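PDB 5H6B: putative secreted lipase, which probably hydrolyses the ester bonds of triacylglycerols as a secreted, thermostable lipase of the alpha/beta-hydrolase clan. Local coordinates for residues 83-86 against 87-90; 115-118 against 119-123; 172-175 against 176-179. One frame throughout, in Å; residues are numbered along the deposited sequence.

Interaction 1 (83-86 against 87-90); sequences SAEQ and LDVF
Two turns of helix 80-98, which packs against the parallel sheet of this alpha/beta-hydrolase, bring the Glu85 side chain across those of Asp88 and Val89 at the zinc site that Asp88 makes with Asp92. The two carboxylates meet at an oblique angle, their planes turned 64° apart, and Glu85 OE1 comes within 3.3 Å of Asp88 OD2. Both atoms are acceptors, so this is a meeting of like charges, and a second one joins it where Asp88 OD1 lies near Asp92 OD2. The bound zinc ion, held by Asp88 and Asp92, probably offsets much of this repulsion.

Glu85 leaves the helix with CG anti to the backbone N and then bends at chi2 (49°), which folds the carboxylate back over the next turn. Its other oxygen, OE2, rests 3.4 Å from the methyl CG2 of Val89. The backbone carries four i to i+4 bonds: Leu87 N to Ser83 O, Asp88 N to Ala84 O, Val89 N to Glu85 O at 3.1 Å and Phe90 N to Gln86 O at 2.9 Å. That of Val89 is nearly straight, at 171°.

Elsewhere on the helix, Gln86 is tied by its amide to Gly66 N and Gln67 OE1, while Leu87 and Phe90 reach strand 32-35 and Phe90 also meets strand 59-63. An apolar side against the sheet, and Asp88 and Asp92, one turn apart, binding the zinc ion with Glu85 close to Asp88, make this an amphipathic helix of the alpha/beta-hydrolase fold.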
loop_
_atom_site.group_PDB
_atom_site.type_symbol
_atom_site.label_atom_id
_atom_site.label_comp_id
_atom_site.label_asym_id
_atom_site.label_seq_id
_atom_site.Cartn_x
_atom_site.Cartn_y
_atom_site.Cartn_z
ATOM N N SER A 83 -1.949 -12.337 -6.523
ATOM C CA SER A 83 -2.452 -11.207 -5.734
ATOM C C SER A 83 -2.690 -9.951 -6.593
ATOM O O SER A 83 -3.709 -9.249 -6.438
ATOM C CB SER A 83 -1.517 -10.907 -4.566
ATOM O OG SER A 83 -1.588 -11.933 -3.582
ATOM N N ALA A 84 -1.761 -9.687 -7.504
ATOM C CA ALA A 84 -1.901 -8.579 -8.445
ATOM C C ALA A 84 -3.107 -8.754 -9.356
ATOM O O ALA A 84 -3.731 -7.764 -9.728
ATOM C CB ALA A 84 -0.627 -8.415 -9.272
ATOM N N GLU A 85 -3.437 -9.998 -9.711
ATOM C CA GLU A 85 -4.643 -10.264 -10.506
ATOM C C GLU A 85 -5.900 -10.002 -9.700
ATOM O O GLU A 85 -6.856 -9.451 -10.235
ATOM C CB GLU A 85 -4.649 -11.680 -11.105
ATOM C CG GLU A 85 -5.915 -12.079 -11.894
ATOM C CD GLU A 85 -6.385 -11.057 -12.954
ATOM O OE1 GLU A 85 -5.539 -10.382 -13.599
ATOM O OE2 GLU A 85 -7.625 -10.934 -13.148
ATOM N N GLN A 86 -5.906 -10.355 -8.413
ATOM C CA GLN A 86 -7.058 -10.006 -7.539
ATOM C C GLN A 86 -7.276 -8.491 -7.474
ATOM O O GLN A 86 -8.415 -8.004 -7.484
ATOM C CB GLN A 86 -6.860 -10.530 -6.120
ATOM C CG GLN A 86 -6.849 -12.031 -5.987
ATOM C CD GLN A 86 -6.510 -12.447 -4.580
ATOM O OE1 GLN A 86 -5.349 -12.473 -4.185
ATOM N NE2 GLN A 86 -7.526 -12.769 -3.808
ATOM N N LEU A 87 -6.165 -7.761 -7.393
ATOM C CA LEU A 87 -6.184 -6.297 -7.379
ATOM C C LEU A 87 -6.780 -5.756 -8.683
ATOM O O LEU A 87 -7.609 -4.836 -8.654
ATOM C CB LEU A 87 -4.761 -5.747 -7.153
ATOM C CG LEU A 87 -4.565 -4.234 -7.254
ATOM C CD1 LEU A 87 -5.366 -3.525 -6.179
ATOM C CD2 LEU A 87 -3.089 -3.864 -7.172
ATOM N N ASP A 88 -6.353 -6.348 -9.803
ATOM C CA ASP A 88 -6.886 -6.042 -11.142
ATOM C C ASP A 88 -8.414 -6.113 -11.183
ATOM O O ASP A 88 -9.074 -5.102 -11.490
ATOM C CB ASP A 88 -6.257 -6.984 -12.187
ATOM C CG ASP A 88 -6.526 -6.566 -13.636
ATOM O OD1 ASP A 88 -7.293 -5.600 -13.901
ATOM O OD2 ASP A 88 -5.946 -7.240 -14.513
ATOM N N VAL A 89 -8.961 -7.286 -10.850
ATOM C CA VAL A 89 -10.429 -7.499 -10.767
ATOM C C VAL A 89 -11.087 -6.490 -9.811
ATOM O O VAL A 89 -12.137 -5.903 -10.122
ATOM C CB VAL A 89 -10.765 -8.944 -10.308
ATOM C CG1 VAL A 89 -12.236 -9.092 -9.920
ATOM C CG2 VAL A 89 -10.392 -9.952 -11.391
ATOM N N PHE A 90 -10.462 -6.278 -8.655
ATOM C CA PHE A 90 -11.027 -5.375 -7.642
ATOM C C PHE A 90 -11.101 -3.913 -8.117
ATOM O O PHE A 90 -12.117 -3.246 -7.895
ATOM C CB PHE A 90 -10.254 -5.493 -6.325
ATOM C CG PHE A 90 -10.893 -4.762 -5.176
ATOM C CD1 PHE A 90 -11.868 -5.370 -4.410
ATOM C CD2 PHE A 90 -10.514 -3.456 -4.860
ATOM C CE1 PHE A 90 -12.453 -4.704 -3.346
ATOM C CE2 PHE A 90 -11.087 -2.789 -3.795
ATOM C CZ PHE A 90 -12.064 -3.416 -3.035
#

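Interaction 2 (115-118 against 119-123); sequences PNYY and LKFLG
Aromatic contact dominates the short helix 115-121, where Phe121 sets its edge against the face of Tyr117 one turn earlier. In this tilted edge-to-face pair the ring centroids of Tyr117 and Phe121 are 4.8 Å apart and the planes make 58°. Phe121 CD2 does the touching: it stands over the centre of the tyrosine ring, 3.6 Å from Tyr117 CD2. The first torsions differ, with Tyr117 CG anti to the backbone N (chi1 -164°) and Phe121 CG anti to its carbonyl carbon (chi1 -55°), and this swings the two rings together beside the helix. The ring of Phe176 also meets Tyr117, and Lys179 makes a cation-pi contact with Phe121.

Apolar contacts are looser. Tyr118 CD1 lies 4.1 Å from Leu122 CB, and the Tyr118 ring continues towards Asp88 and Val91 of helix 80-98. Leu119 turns to Val128 and Tyr192 on the sheet.

Among the backbone i to i+4 bonds, Leu119 N to Pro115 O is short at 2.8 Å, and Lys120 N to Asn116 O and Phe121 N to Tyr117 O continue the helical pattern. The final bond, Leu122 N to Tyr118 O, is longer at 3.2 Å, and Leu122 is the first residue to leave helical backbone angles.

Two side chains pack carbons on backbone carbonyls. Leu119 lays CG 3.3 Å from Pro115 O, and Lys120 passes its aliphatic CB and CG over Asn116 O, while its ammonium group is held by the carbonyls of Leu180 and Gly184.

Gly123 follows with positive phi, closing the C-terminal end of the short helix that comes soon after the probable nucleophile elbow, a hallmark of alpha/beta-hydrolases.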
loop_
_atom_site.group_PDB
_atom_site.type_symbol
_atom_site.label_atom_id
_atom_site.label_comp_id
_atom_site.label_asym_id
_atom_site.label_seq_id
_atom_site.Cartn_x
_atom_site.Cartn_y
_atom_site.Cartn_z
ATOM N N PRO A 115 1.083 -3.667 -6.229
ATOM C CA PRO A 115 0.434 -2.912 -7.336
ATOM C C PRO A 115 1.347 -2.521 -8.538
ATOM O O PRO A 115 0.851 -2.316 -9.652
ATOM C CB PRO A 115 -0.077 -1.657 -6.643
ATOM C CG PRO A 115 -0.335 -2.088 -5.232
ATOM C CD PRO A 115 0.725 -3.106 -4.915
ATOM N N ASN A 116 2.657 -2.435 -8.316
ATOM C CA ASN A 116 3.600 -2.209 -9.410
ATOM C C ASN A 116 3.594 -3.353 -10.431
ATOM O O ASN A 116 3.833 -3.124 -11.621
ATOM C CB ASN A 116 5.001 -1.963 -8.861
ATOM C CG ASN A 116 5.066 -0.718 -7.993
ATOM O OD1 ASN A 116 5.291 -0.788 -6.781
ATOM N ND2 ASN A 116 4.838 0.423 -8.597
ATOM N N TYR A 117 3.289 -4.572 -9.974
ATOM C CA TYR A 117 3.070 -5.697 -10.879
ATOM C C TYR A 117 1.818 -5.478 -11.751
ATOM O O TYR A 117 1.830 -5.724 -12.963
ATOM C CB TYR A 117 2.938 -6.995 -10.090
ATOM C CG TYR A 117 3.096 -8.238 -10.939
ATOM C CD1 TYR A 117 2.025 -8.750 -11.671
ATOM C CD2 TYR A 117 4.320 -8.888 -11.027
ATOM C CE1 TYR A 117 2.171 -9.873 -12.465
ATOM C CE2 TYR A 117 4.471 -10.024 -11.810
ATOM C CZ TYR A 117 3.396 -10.505 -12.526
ATOM O OH TYR A 117 3.541 -11.629 -13.288
ATOM N N TYR A 118 0.743 -5.023 -11.116
ATOM C CA TYR A 118 -0.506 -4.700 -11.811
ATOM C C TYR A 118 -0.283 -3.561 -12.807
ATOM O O TYR A 118 -0.722 -3.648 -13.948
ATOM C CB TYR A 118 -1.575 -4.368 -10.771
ATOM C CG TYR A 118 -2.802 -3.605 -11.208
ATOM C CD1 TYR A 118 -3.758 -4.175 -12.052
ATOM C CD2 TYR A 118 -3.064 -2.341 -10.689
ATOM C CE1 TYR A 118 -4.900 -3.482 -12.414
ATOM C CE2 TYR A 118 -4.207 -1.650 -11.038
ATOM C CZ TYR A 118 -5.119 -2.223 -11.910
ATOM O OH TYR A 118 -6.248 -1.517 -12.232
ATOM N N LEU A 119 0.421 -2.516 -12.373
ATOM C CA LEU A 119 0.741 -1.380 -13.241
ATOM C C LEU A 119 1.591 -1.760 -14.456
ATOM O O LEU A 119 1.356 -1.250 -15.547
ATOM C CB LEU A 119 1.474 -0.279 -12.466
ATOM C CG LEU A 119 0.682 0.442 -11.381
ATOM C CD1 LEU A 119 1.601 1.440 -10.716
ATOM C CD2 LEU A 119 -0.561 1.115 -11.955
ATOM N N LYS A 120 2.564 -2.647 -14.251
ATOM C CA LYS A 120 3.544 -2.993 -15.279
ATOM C C LYS A 120 3.087 -4.098 -16.224
ATOM O O LYS A 120 3.345 -4.011 -17.423
ATOM C CB LYS A 120 4.873 -3.406 -14.642
ATOM C CG LYS A 120 5.672 -2.241 -14.090
ATOM C CD LYS A 120 6.910 -2.735 -13.363
ATOM C CE LYS A 120 7.780 -1.577 -12.915
ATOM N NZ LYS A 120 8.979 -2.035 -12.157
ATOM N N PHE A 121 2.439 -5.136 -15.692
ATOM C CA PHE A 121 2.152 -6.349 -16.465
ATOM C C PHE A 121 0.678 -6.661 -16.719
ATOM O O PHE A 121 0.394 -7.522 -17.549
ATOM C CB PHE A 121 2.806 -7.556 -15.793
ATOM C CG PHE A 121 4.275 -7.393 -15.566
ATOM C CD1 PHE A 121 5.147 -7.259 -16.645
ATOM C CD2 PHE A 121 4.799 -7.356 -14.271
ATOM C CE1 PHE A 121 6.515 -7.102 -16.439
ATOM C CE2 PHE A 121 6.165 -7.203 -14.058
ATOM C CZ PHE A 121 7.025 -7.070 -15.146
ATOM N N LEU A 122 -0.247 -5.996 -16.024
ATOM C CA LEU A 122 -1.679 -6.247 -16.197
ATOM C C LEU A 122 -2.437 -5.001 -16.650
ATOM O O LEU A 122 -3.644 -4.900 -16.436
ATOM C CB LEU A 122 -2.285 -6.796 -14.894
ATOM C CG LEU A 122 -1.580 -8.008 -14.276
ATOM C CD1 LEU A 122 -2.269 -8.380 -12.976
ATOM C CD2 LEU A 122 -1.538 -9.219 -15.206
ATOM N N GLY A 123 -1.739 -4.064 -17.283
ATOM C CA GLY A 123 -2.364 -2.847 -17.815
ATOM C C GLY A 123 -3.029 -1.899 -16.827
ATOM O O GLY A 123 -3.935 -1.143 -17.199
#

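Interaction 3 (172-175 against 176-179); sequences AGSP and FITK
Two hydroxyls serve the first turn of helix 175-181: Ser174 OG takes the N-H of Ile177, and Thr178 OG1 returns to the carbonyl of Ser174. Ser174 is the N-cap. With chi1 at 75°, its OG is turned back over the start of the helix, where it accepts from Ile177 N at 2.9 Å along an almost straight line (178°). The same OG is also bonded to Asp169 O, which anchors the cap to the preceding loop.

Thr178 answers from the helix. With OG1 anti to its carbonyl carbon (chi1 -57°), its hydroxyl donates to Ser174 O over only 2.7 Å, arriving from above the carbonyl plane. Thr178 N takes the same oxygen at 3.0 Å from the opposite face, so that Ser174 O is gripped by two donors of a single residue.

Pro175 fills the first helical position, with its ring on the exposed side and its carbonyl accepting from Lys179 N at 3.1 Å. Beneath the cap, Ile177 CG1 lies 3.6 Å from Ser174 OG, and Phe176 CB is at a similar remove from that oxygen. Beyond these atoms the side chains of Phe176 and Ile177 lead off to Met113 of helix 110-113.

Gly173 adopts backbone angles that suit glycine as the chain enters the turn. Together, one hydroxyl accepts a first-turn N-H and the other reinforces the carbonyl of the cap residue, which fixes both the start of the helix and the rotation of Thr178.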
loop_
_atom_site.group_PDB
_atom_site.type_symbol
_atom_site.label_atom_id
_atom_site.label_comp_id
_atom_site.label_asym_id
_atom_site.label_seq_id
_atom_site.Cartn_x
_atom_site.Cartn_y
_atom_site.Cartn_z
ATOM N N ALA A 172 14.500 -10.391 -1.839
ATOM C CA ALA A 172 15.336 -9.733 -2.872
ATOM C C ALA A 172 16.112 -10.816 -3.605
ATOM O O ALA A 172 16.741 -11.660 -2.963
ATOM C CB ALA A 172 16.294 -8.725 -2.259
ATOM N N GLY A 173 15.994 -10.824 -4.931
ATOM C CA GLY A 173 16.614 -11.843 -5.784
ATOM C C GLY A 173 15.694 -12.987 -6.185
ATOM O O GLY A 173 16.089 -13.841 -6.977
ATOM N N SER A 174 14.460 -13.011 -5.666
ATOM C CA SER A 174 13.496 -14.052 -6.035
ATOM C C SER A 174 13.158 -13.944 -7.512
ATOM O O SER A 174 13.412 -12.909 -8.134
ATOM C CB SER A 174 12.196 -13.917 -5.237
ATOM O OG SER A 174 11.406 -12.835 -5.722
ATOM N N PRO A 175 12.567 -15.006 -8.079
ATOM C CA PRO A 175 12.077 -14.853 -9.441
ATOM C C PRO A 175 11.081 -13.710 -9.552
ATOM O O PRO A 175 11.125 -12.969 -10.531
ATOM C CB PRO A 175 11.416 -16.209 -9.745
ATOM C CG PRO A 175 12.140 -17.181 -8.865
ATOM C CD PRO A 175 12.551 -16.414 -7.631
ATOM N N PHE A 176 10.211 -13.544 -8.553
ATOM C CA PHE A 176 9.191 -12.495 -8.622
ATOM C C PHE A 176 9.786 -11.073 -8.615
ATOM O O PHE A 176 9.408 -10.234 -9.439
ATOM C CB PHE A 176 8.178 -12.613 -7.475
ATOM C CG PHE A 176 7.122 -11.552 -7.520
ATOM C CD1 PHE A 176 6.058 -11.667 -8.400
ATOM C CD2 PHE A 176 7.231 -10.405 -6.739
ATOM C CE1 PHE A 176 5.088 -10.685 -8.466
ATOM C CE2 PHE A 176 6.271 -9.422 -6.801
ATOM C CZ PHE A 176 5.201 -9.556 -7.674
ATOM N N ILE A 177 10.672 -10.798 -7.658
ATOM C CA ILE A 177 11.287 -9.469 -7.531
ATOM C C ILE A 177 12.147 -9.178 -8.777
ATOM O O ILE A 177 12.063 -8.078 -9.341
ATOM C CB ILE A 177 12.082 -9.334 -6.201
ATOM C CG1 ILE A 177 11.112 -9.340 -5.011
ATOM C CG2 ILE A 177 12.951 -8.078 -6.170
ATOM C CD1 ILE A 177 10.070 -8.230 -5.006
ATOM N N THR A 178 12.914 -10.174 -9.227
ATOM C CA THR A 178 13.699 -10.061 -10.478
ATOM C C THR A 178 12.839 -9.620 -11.676
ATOM O O THR A 178 13.175 -8.670 -12.383
ATOM C CB THR A 178 14.431 -11.391 -10.797
ATOM O OG1 THR A 178 15.265 -11.752 -9.683
ATOM C CG2 THR A 178 15.297 -11.258 -12.054
ATOM N N LYS A 179 11.715 -10.294 -11.880
ATOM C CA LYS A 179 10.797 -9.933 -12.958
ATOM C C LYS A 179 10.301 -8.513 -12.785
ATOM O O LYS A 179 10.385 -7.711 -13.713
ATOM C CB LYS A 179 9.595 -10.881 -13.016
ATOM C CG LYS A 179 8.527 -10.462 -14.021
ATOM C CD LYS A 179 7.571 -11.592 -14.372
ATOM C CE LYS A 179 6.446 -11.063 -15.250
ATOM N NZ LYS A 179 5.594 -12.149 -15.797
#

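How the interactions relate
All three interactions are local; two lie within helices and the third at a helix start. Interactions 1 and 2 belong to neighbouring helices 80-98 and 115-121, which pack directly on each other: Ala84 CB meets Tyr117 CD1, and Leu87 CD2 meets Pro115 CA. Interaction 3 lies farther out, about 19 Å from interaction 1 between centres; it touches interaction 2 but not interaction 1, whose nearest atoms are about 6 Å away. Interaction 2 is thus the bridge. It is mostly buried and aromatic; interaction 1 places a buried zinc-binding aspartate beside a partly exposed glutamate; interaction 3 is more exposed and rests on hydroxyl bonds.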